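Local coordinates for bacteriophage virulence determinant (Salmonella enterica subsp. enterica serovar Typhimurium str. 14028S, PDB 6GGR), which is a zinc-binding effector of the PipA family, probably a metalloprotease that, like its relatives, cleaves host NF-kappaB subunits, at residues Q167-L172 / G185-Y190; L27-L32 / M92-D97. All coordinates share one frame; numbering follows the deposited sequence.

Contact 1. Residues Q167-L172 / G185-Y190; sequences QVVHAL and GPVVEY. Unlike the reference sequence in segment 167-172: Q167 (reference Glu).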
ATOM      1  N   GLN B 167      -4.053  -5.595   9.350  1.00 38.20           N
ATOM      2  CA  GLN B 167      -3.181  -6.625   8.793  1.00 37.24           C
ATOM      3  C   GLN B 167      -3.424  -7.970   9.461  1.00 40.64           C
ATOM      4  O   GLN B 167      -3.400  -9.013   8.797  1.00 40.21           O
ATOM      5  CB  GLN B 167      -1.715  -6.218   8.942  1.00 36.96           C
ATOM      6  CG  GLN B 167      -1.341  -4.933   8.229  1.00 35.00           C
ATOM      7  CD  GLN B 167      -1.692  -4.948   6.755  1.00 37.98           C
ATOM      8  OE1 GLN B 167      -1.761  -6.004   6.128  1.00 44.85           O
ATOM      9  NE2 GLN B 167      -1.924  -3.771   6.196  1.00 41.35           N
ATOM     10  N   VAL B 168      -3.655  -7.972  10.774  1.00 37.59           N
ATOM     11  CA  VAL B 168      -3.927  -9.224  11.472  1.00 40.33           C
ATOM     12  C   VAL B 168      -5.237  -9.827  10.983  1.00 37.09           C
ATOM     13  O   VAL B 168      -5.347 -11.047  10.805  1.00 49.17           O
ATOM     14  CB  VAL B 168      -3.937  -8.994  12.995  1.00 38.04           C
ATOM     15  CG1 VAL B 168      -4.490 -10.215  13.740  1.00 41.03           C
ATOM     16  CG2 VAL B 168      -2.530  -8.679  13.484  1.00 37.97           C
ATOM     17  N   VAL B 169      -6.248  -8.990  10.750  1.00 34.12           N
ATOM     18  CA  VAL B 169      -7.525  -9.508  10.265  1.00 38.28           C
ATOM     19  C   VAL B 169      -7.331 -10.228   8.938  1.00 41.81           C
ATOM     20  O   VAL B 169      -7.953 -11.268   8.683  1.00 37.84           O
ATOM     21  CB  VAL B 169      -8.560  -8.374  10.156  1.00 38.60           C
ATOM     22  CG1 VAL B 169      -9.748  -8.791   9.287  1.00 32.83           C
ATOM     23  CG2 VAL B 169      -9.049  -7.984  11.545  1.00 39.54           C
ATOM     24  N   HIS B 170      -6.472  -9.687   8.069  1.00 34.34           N
ATOM     25  CA  HIS B 170      -6.134 -10.382   6.833  1.00 36.53           C
ATOM     26  C   HIS B 170      -5.628 -11.787   7.130  1.00 37.84           C
ATOM     27  O   HIS B 170      -6.043 -12.761   6.494  1.00 44.49           O
ATOM     28  CB  HIS B 170      -5.074  -9.600   6.052  1.00 40.16           C
ATOM     29  CG  HIS B 170      -5.627  -8.534   5.156  1.00 44.64           C
ATOM     30  ND1 HIS B 170      -6.441  -8.813   4.078  1.00 48.30           N
ATOM     31  CD2 HIS B 170      -5.455  -7.190   5.157  1.00 40.91           C
ATOM     32  CE1 HIS B 170      -6.761  -7.687   3.466  1.00 47.27           C
ATOM     33  NE2 HIS B 170      -6.176  -6.687   4.101  1.00 41.78           N
ATOM     34  N   ALA B 171      -4.733 -11.905   8.114  1.00 47.46           N
ATOM     35  CA  ALA B 171      -4.065 -13.171   8.388  1.00 47.86           C
ATOM     36  C   ALA B 171      -4.970 -14.177   9.087  1.00 45.14           C
ATOM     37  O   ALA B 171      -4.746 -15.387   8.965  1.00 45.94           O
ATOM     38  CB  ALA B 171      -2.819 -12.921   9.234  1.00 46.98           C
ATOM     39  N   LEU B 172      -5.989 -13.717   9.814  1.00 45.06           N
ATOM     40  CA  LEU B 172      -6.888 -14.628  10.513  1.00 39.52           C
ATOM     41  C   LEU B 172      -8.078 -15.057   9.667  1.00 39.96           C
ATOM     42  O   LEU B 172      -8.688 -16.092   9.963  1.00 45.17           O
ATOM     43  CB  LEU B 172      -7.398 -13.982  11.806  1.00 35.80           C
ATOM     44  CG  LEU B 172      -6.323 -13.527  12.793  1.00 38.60           C
ATOM     45  CD1 LEU B 172      -6.950 -12.705  13.906  1.00 36.19           C
ATOM     46  CD2 LEU B 172      -5.569 -14.725  13.359  1.00 43.85           C
ATOM     47  N   GLY B 185     -15.260  -3.765   1.973  1.00 47.55           N
ATOM     48  CA  GLY B 185     -14.708  -5.098   2.002  1.00 51.46           C
ATOM     49  C   GLY B 185     -14.759  -5.686   3.399  1.00 46.04           C
ATOM     50  O   GLY B 185     -15.043  -4.991   4.379  1.00 42.94           O
ATOM     51  N   PRO B 186     -14.465  -6.985   3.516  1.00 49.04           N
ATOM     52  CA  PRO B 186     -14.621  -7.656   4.818  1.00 54.87           C
ATOM     53  C   PRO B 186     -13.597  -7.237   5.862  1.00 52.12           C
ATOM     54  O   PRO B 186     -13.922  -7.213   7.055  1.00 41.00           O
ATOM     55  CB  PRO B 186     -14.474  -9.140   4.458  1.00 60.10           C
ATOM     56  CG  PRO B 186     -13.624  -9.144   3.235  1.00 45.92           C
ATOM     57  CD  PRO B 186     -13.998  -7.905   2.468  1.00 46.37           C
ATOM     58  N   VAL B 187     -12.365  -6.925   5.460  1.00 42.25           N
ATOM     59  CA  VAL B 187     -11.322  -6.628   6.438  1.00 43.38           C
ATOM     60  C   VAL B 187     -11.560  -5.272   7.085  1.00 38.49           C
ATOM     61  O   VAL B 187     -11.374  -5.106   8.297  1.00 34.68           O
ATOM     62  CB  VAL B 187      -9.938  -6.709   5.768  1.00 39.10           C
ATOM     63  CG1 VAL B 187      -8.835  -6.253   6.722  1.00 34.87           C
ATOM     64  CG2 VAL B 187      -9.683  -8.130   5.309  1.00 47.35           C
ATOM     65  N   VAL B 188     -11.956  -4.277   6.290  1.00 35.75           N
ATOM     66  CA  VAL B 188     -12.278  -2.967   6.846  1.00 40.42           C
ATOM     67  C   VAL B 188     -13.430  -3.086   7.836  1.00 40.30           C
ATOM     68  O   VAL B 188     -13.370  -2.561   8.953  1.00 35.84           O
ATOM     69  CB  VAL B 188     -12.598  -1.972   5.716  1.00 37.83           C
ATOM     70  CG1 VAL B 188     -13.171  -0.672   6.280  1.00 37.57           C
ATOM     71  CG2 VAL B 188     -11.341  -1.683   4.889  1.00 40.59           C
ATOM     72  N   GLU B 189     -14.495  -3.787   7.447  1.00 38.72           N
ATOM     73  CA  GLU B 189     -15.663  -3.872   8.316  1.00 35.45           C
ATOM     74  C   GLU B 189     -15.314  -4.568   9.625  1.00 33.49           C
ATOM     75  O   GLU B 189     -15.661  -4.083  10.708  1.00 38.62           O
ATOM     76  CB  GLU B 189     -16.812  -4.582   7.595  1.00 37.78           C
ATOM     77  CG  GLU B 189     -17.326  -3.803   6.387  1.00 41.88           C
ATOM     78  CD  GLU B 189     -18.806  -3.999   6.127  1.00 62.95           C
ATOM     79  OE1 GLU B 189     -19.421  -4.872   6.774  1.00 61.55           O
ATOM     80  OE2 GLU B 189     -19.355  -3.274   5.268  1.00 59.25           O
ATOM     81  N   TYR B 190     -14.612  -5.702   9.545  1.00 38.05           N
ATOM     82  CA  TYR B 190     -14.107  -6.356  10.750  1.00 32.91           C
ATOM     83  C   TYR B 190     -13.279  -5.392  11.587  1.00 31.71           C
ATOM     84  O   TYR B 190     -13.472  -5.279  12.803  1.00 31.71           O
ATOM     85  CB  TYR B 190     -13.258  -7.575  10.373  1.00 36.13           C
ATOM     86  CG  TYR B 190     -14.007  -8.880  10.232  1.00 35.20           C
ATOM     87  CD1 TYR B 190     -14.960  -9.272  11.166  1.00 39.86           C
ATOM     88  CD2 TYR B 190     -13.743  -9.735   9.171  1.00 37.74           C
ATOM     89  CE1 TYR B 190     -15.633 -10.474  11.040  1.00 38.83           C
ATOM     90  CE2 TYR B 190     -14.414 -10.937   9.034  1.00 44.33           C
ATOM     91  CZ  TYR B 190     -15.357 -11.301   9.971  1.00 42.06           C
ATOM     92  OH  TYR B 190     -16.022 -12.498   9.835  1.00 43.50           O
TER
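The imidazole of H170 carries one valine on one of its faces: V187 CG2 lies 3.4 Å above the ring plane, off the middle and toward the rim. Measured to the H170 centroid, V187 CG2 is 3.7 Å away and 24° off the ring normal, a CH-pi contact concentrated on the ND1–CE1 side. The second methyl serves the other end, V187 CG1 sitting 3.8 Å from H170 CD2. ND1 is hydrogen-bonded to the carbonyl O of L175 and NE2 to D177 OD2, so both nitrogens are engaged and the rotation of the imidazole is fixed. The Y190 ring is approached only obliquely, V169 CG1 coming 4.1 Å from Y190 CD2.

V187 is shared between two neighbours on helix 160-173. Its CG1 stands anti to the backbone N (chi1 174°), which lets this methyl touch both V169 and the far side of the imidazole, with CG2 over the ND1–CE1 side. The two valine side chains run past one another head to tail, with V169 CG1 3.7 Å from V187 CG1. The same V169 methyl reaches one turn further, to 3.9 Å from Y190 CB. These side chains are buried and bridge helix segments whose axes pass 9.3 Å apart at 120°.

H166 and H170 are seen as zinc ligands together with D177, although no zinc is bound to this chain here. H166-Q167-V168-V169-H170 corresponds to the HExxH signature of zincin metalloproteases, with Gln in this model in place of the reference Glu, its second histidine backed by V187 of helix 186-197.

Contact 2. Residues L27-L32 / M92-D97; sequences LQHDGL and MNYAYD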
ATOM      1  N   LEU B  27     -20.086 -11.368   6.480  1.00 55.48           N
ATOM      2  CA  LEU B  27     -21.276 -11.993   7.047  1.00 61.03           C
ATOM      3  C   LEU B  27     -21.238 -13.508   6.902  1.00 59.80           C
ATOM      4  O   LEU B  27     -21.807 -14.221   7.736  1.00 60.69           O
ATOM      5  CB  LEU B  27     -22.536 -11.427   6.389  1.00 69.40           C
ATOM      6  CG  LEU B  27     -22.916  -9.984   6.738  1.00 71.76           C
ATOM      7  CD1 LEU B  27     -24.098  -9.530   5.890  1.00 71.63           C
ATOM      8  CD2 LEU B  27     -23.234  -9.822   8.220  1.00 64.42           C
ATOM      9  N   GLN B  28     -20.571 -14.023   5.870  1.00 68.56           N
ATOM     10  CA  GLN B  28     -20.504 -15.468   5.695  1.00 72.12           C
ATOM     11  C   GLN B  28     -19.267 -16.084   6.330  1.00 69.22           C
ATOM     12  O   GLN B  28     -19.292 -17.272   6.668  1.00 63.58           O
ATOM     13  CB  GLN B  28     -20.572 -15.835   4.210  1.00 68.93           C
ATOM     14  CG  GLN B  28     -19.451 -15.314   3.350  1.00 81.96           C
ATOM     15  CD  GLN B  28     -19.640 -15.697   1.891  1.00 88.85           C
ATOM     16  OE1 GLN B  28     -20.625 -15.310   1.261  1.00 79.65           O
ATOM     17  NE2 GLN B  28     -18.708 -16.475   1.355  1.00 86.91           N
ATOM     18  N   HIS B  29     -18.194 -15.311   6.525  1.00 65.77           N
ATOM     19  CA  HIS B  29     -17.123 -15.796   7.386  1.00 60.07           C
ATOM     20  C   HIS B  29     -17.603 -15.913   8.826  1.00 57.60           C
ATOM     21  O   HIS B  29     -17.165 -16.812   9.554  1.00 56.26           O
ATOM     22  CB  HIS B  29     -15.902 -14.880   7.305  1.00 59.17           C
ATOM     23  CG  HIS B  29     -14.712 -15.405   8.048  1.00 57.81           C
ATOM     24  ND1 HIS B  29     -13.938 -16.442   7.574  1.00 54.85           N
ATOM     25  CD2 HIS B  29     -14.176 -15.049   9.241  1.00 53.71           C
ATOM     26  CE1 HIS B  29     -12.972 -16.698   8.438  1.00 56.63           C
ATOM     27  NE2 HIS B  29     -13.094 -15.867   9.458  1.00 53.49           N
ATOM     28  N   ASP B  30     -18.511 -15.026   9.249  1.00 55.45           N
ATOM     29  CA  ASP B  30     -19.140 -15.174  10.556  1.00 54.66           C
ATOM     30  C   ASP B  30     -19.852 -16.514  10.674  1.00 74.25           C
ATOM     31  O   ASP B  30     -19.878 -17.110  11.757  1.00 74.45           O
ATOM     32  CB  ASP B  30     -20.135 -14.039  10.803  1.00 56.70           C
ATOM     33  CG  ASP B  30     -19.465 -12.691  10.974  1.00 52.61           C
ATOM     34  OD1 ASP B  30     -18.269 -12.644  11.329  1.00 51.67           O
ATOM     35  OD2 ASP B  30     -20.150 -11.670  10.761  1.00 55.37           O
ATOM     36  N   GLY B  31     -20.436 -17.002   9.578  1.00 80.88           N
ATOM     37  CA  GLY B  31     -21.055 -18.314   9.588  1.00 74.94           C
ATOM     38  C   GLY B  31     -20.104 -19.420   9.986  1.00 67.45           C
ATOM     39  O   GLY B  31     -20.549 -20.511  10.355  1.00 70.46           O
ATOM     40  N   LEU B  32     -18.801 -19.162   9.923  1.00 66.55           N
ATOM     41  CA  LEU B  32     -17.783 -20.144  10.259  1.00 70.26           C
ATOM     42  C   LEU B  32     -17.044 -19.822  11.552  1.00 72.95           C
ATOM     43  O   LEU B  32     -16.750 -20.733  12.329  1.00 68.14           O
ATOM     44  CB  LEU B  32     -16.783 -20.246   9.102  1.00 68.95           C
ATOM     45  CG  LEU B  32     -17.296 -20.335   7.666  1.00 69.40           C
ATOM     46  CD1 LEU B  32     -16.117 -20.526   6.713  1.00 67.38           C
ATOM     47  CD2 LEU B  32     -18.316 -21.449   7.494  1.00 69.84           C
ATOM     48  N   MET B  92      -9.844 -14.856  15.968  1.00 42.30           N
ATOM     49  CA  MET B  92      -8.653 -15.467  16.553  1.00 43.33           C
ATOM     50  C   MET B  92      -8.910 -16.919  16.932  1.00 48.07           C
ATOM     51  O   MET B  92      -8.107 -17.807  16.617  1.00 51.95           O
ATOM     52  CB  MET B  92      -8.208 -14.669  17.779  1.00 43.08           C
ATOM     53  CG  MET B  92      -6.953 -15.211  18.444  1.00 42.02           C
ATOM     54  SD  MET B  92      -5.507 -15.053  17.377  1.00 59.81           S
ATOM     55  CE  MET B  92      -4.426 -16.285  18.098  1.00 75.42           C
ATOM     56  N   ASN B  93     -10.020 -17.180  17.627  1.00 45.96           N
ATOM     57  CA  ASN B  93     -10.335 -18.544  18.043  1.00 48.66           C
ATOM     58  C   ASN B  93     -10.402 -19.475  16.842  1.00 51.57           C
ATOM     59  O   ASN B  93      -9.749 -20.523  16.816  1.00 55.52           O
ATOM     60  CB  ASN B  93     -11.659 -18.574  18.809  1.00 57.81           C
ATOM     61  CG  ASN B  93     -11.533 -18.065  20.236  1.00 46.52           C
ATOM     62  OD1 ASN B  93     -10.441 -18.012  20.797  1.00 45.65           O
ATOM     63  ND2 ASN B  93     -12.666 -17.706  20.837  1.00 57.95           N
ATOM     64  N   TYR B  94     -11.203 -19.112  15.839  1.00 51.31           N
ATOM     65  CA  TYR B  94     -11.285 -19.922  14.629  1.00 59.30           C
ATOM     66  C   TYR B  94      -9.897 -20.167  14.050  1.00 55.10           C
ATOM     67  O   TYR B  94      -9.499 -21.315  13.815  1.00 60.67           O
ATOM     68  CB  TYR B  94     -12.189 -19.225  13.612  1.00 65.66           C
ATOM     69  CG  TYR B  94     -12.571 -20.031  12.380  1.00 82.01           C
ATOM     70  CD1 TYR B  94     -11.904 -21.194  12.009  1.00 92.23           C
ATOM     71  CD2 TYR B  94     -13.605 -19.610  11.572  1.00 96.75           C
ATOM     72  CE1 TYR B  94     -12.276 -21.892  10.878  1.00101.84           C
ATOM     73  CE2 TYR B  94     -13.966 -20.294  10.467  1.00105.55           C
ATOM     74  CZ  TYR B  94     -13.309 -21.434  10.114  1.00102.01           C
ATOM     75  OH  TYR B  94     -13.693 -22.115   8.984  1.00 95.26           O
ATOM     76  N   ALA B  95      -9.137 -19.095  13.827  1.00 58.14           N
ATOM     77  CA  ALA B  95      -7.807 -19.246  13.248  1.00 60.37           C
ATOM     78  C   ALA B  95      -6.928 -20.162  14.091  1.00 58.40           C
ATOM     79  O   ALA B  95      -6.115 -20.921  13.550  1.00 58.38           O
ATOM     80  CB  ALA B  95      -7.155 -17.877  13.087  1.00 60.66           C
ATOM     81  N   TYR B  96      -7.065 -20.101  15.418  1.00 56.82           N
ATOM     82  CA  TYR B  96      -6.272 -20.984  16.269  1.00 59.17           C
ATOM     83  C   TYR B  96      -6.586 -22.447  15.984  1.00 63.86           C
ATOM     84  O   TYR B  96      -5.675 -23.278  15.885  1.00 62.64           O
ATOM     85  CB  TYR B  96      -6.513 -20.672  17.748  1.00 58.33           C
ATOM     86  CG  TYR B  96      -5.626 -21.487  18.668  1.00 62.21           C
ATOM     87  CD1 TYR B  96      -4.347 -21.055  18.993  1.00 58.55           C
ATOM     88  CD2 TYR B  96      -6.063 -22.695  19.199  1.00 67.67           C
ATOM     89  CE1 TYR B  96      -3.528 -21.797  19.829  1.00 66.17           C
ATOM     90  CE2 TYR B  96      -5.251 -23.446  20.038  1.00 64.26           C
ATOM     91  CZ  TYR B  96      -3.987 -22.991  20.347  1.00 70.01           C
ATOM     92  OH  TYR B  96      -3.181 -23.738  21.180  1.00 67.28           O
ATOM     93  N   ASP B  97      -7.873 -22.779  15.839  1.00 66.44           N
ATOM     94  CA  ASP B  97      -8.260 -24.170  15.626  1.00 70.18           C
ATOM     95  C   ASP B  97      -7.747 -24.694  14.290  1.00 75.94           C
ATOM     96  O   ASP B  97      -7.388 -25.873  14.177  1.00 83.37           O
ATOM     97  CB  ASP B  97      -9.781 -24.309  15.696  1.00 69.93           C
ATOM     98  CG  ASP B  97     -10.339 -23.988  17.073  1.00 74.80           C
ATOM     99  OD1 ASP B  97      -9.637 -24.231  18.077  1.00 77.68           O
ATOM    100  OD2 ASP B  97     -11.485 -23.497  17.153  1.00 62.84           O
TER
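Y94 packs against H29 and L32 of segment 27-32, meeting both at the CE2 corner of its ring. Its CG is anti to the backbone N (chi1 -170°), which swings the phenol off helix 86-100 toward residues 29-32. L32 meets it with both backbone and side chain: the carbonyl oxygen of L32 is 3.4 Å from Y94 CD2, and the L32 CD1 methyl reaches to 3.7 Å from Y94 OH. The leucine crosses the phenol obliquely, and the CB end of its side chain is modelled too close to the ring edge for the spacing there to be trusted.

H29 supplies the second aromatic group. The imidazole and the phenol are nearly parallel, with planes at 9°, but are displaced sidelong, leaving little of one ring over the other; the centroids are 5.6 Å apart. Their closest atoms, H29 CE1 and Y94 CE2, are 4.2 Å apart, an offset, loose aromatic contact. The backbone keeps these two neighbours of Y94 in step, since L32 N donates to H29 O at 2.9 Å. H29 also rests on L91 and T173, and Y94 on A33.

No hydrogen bond or ion pair joins the two segments themselves. Charge enters at the flanks: D30 forms a salt bridge with R90, on the same helix as Y94, and D97 one with R39. The chemistry implies a modest, partly exposed apolar and aromatic contact that holds by shape and dispersion, while the salt bridge between D30 and R90 links the same two helices alongside.

How the contacts relate
From the N terminus the chain runs through helix 24-30 and returns in helix 86-100, where contact 2 closes the first and longer loop; 59 residues separate segments 27-32 and 92-97. The sheet strands follow before helix 160-173 begins contact 1, which closes a short loop of 12 residues on helix 186-197. The contacts are in series, neither nesting nor crossing, yet their centres lie 12 Å apart and they touch. Y190 OH probably hydrogen-bonds to D30 OD1 at 2.7 Å, and L172 CD2 packs 3.5 Å from A95 CB. Helices 24-30 and 86-100 are thereby fastened to helices 160-173 and 186-197, the former bearing H166 and H170.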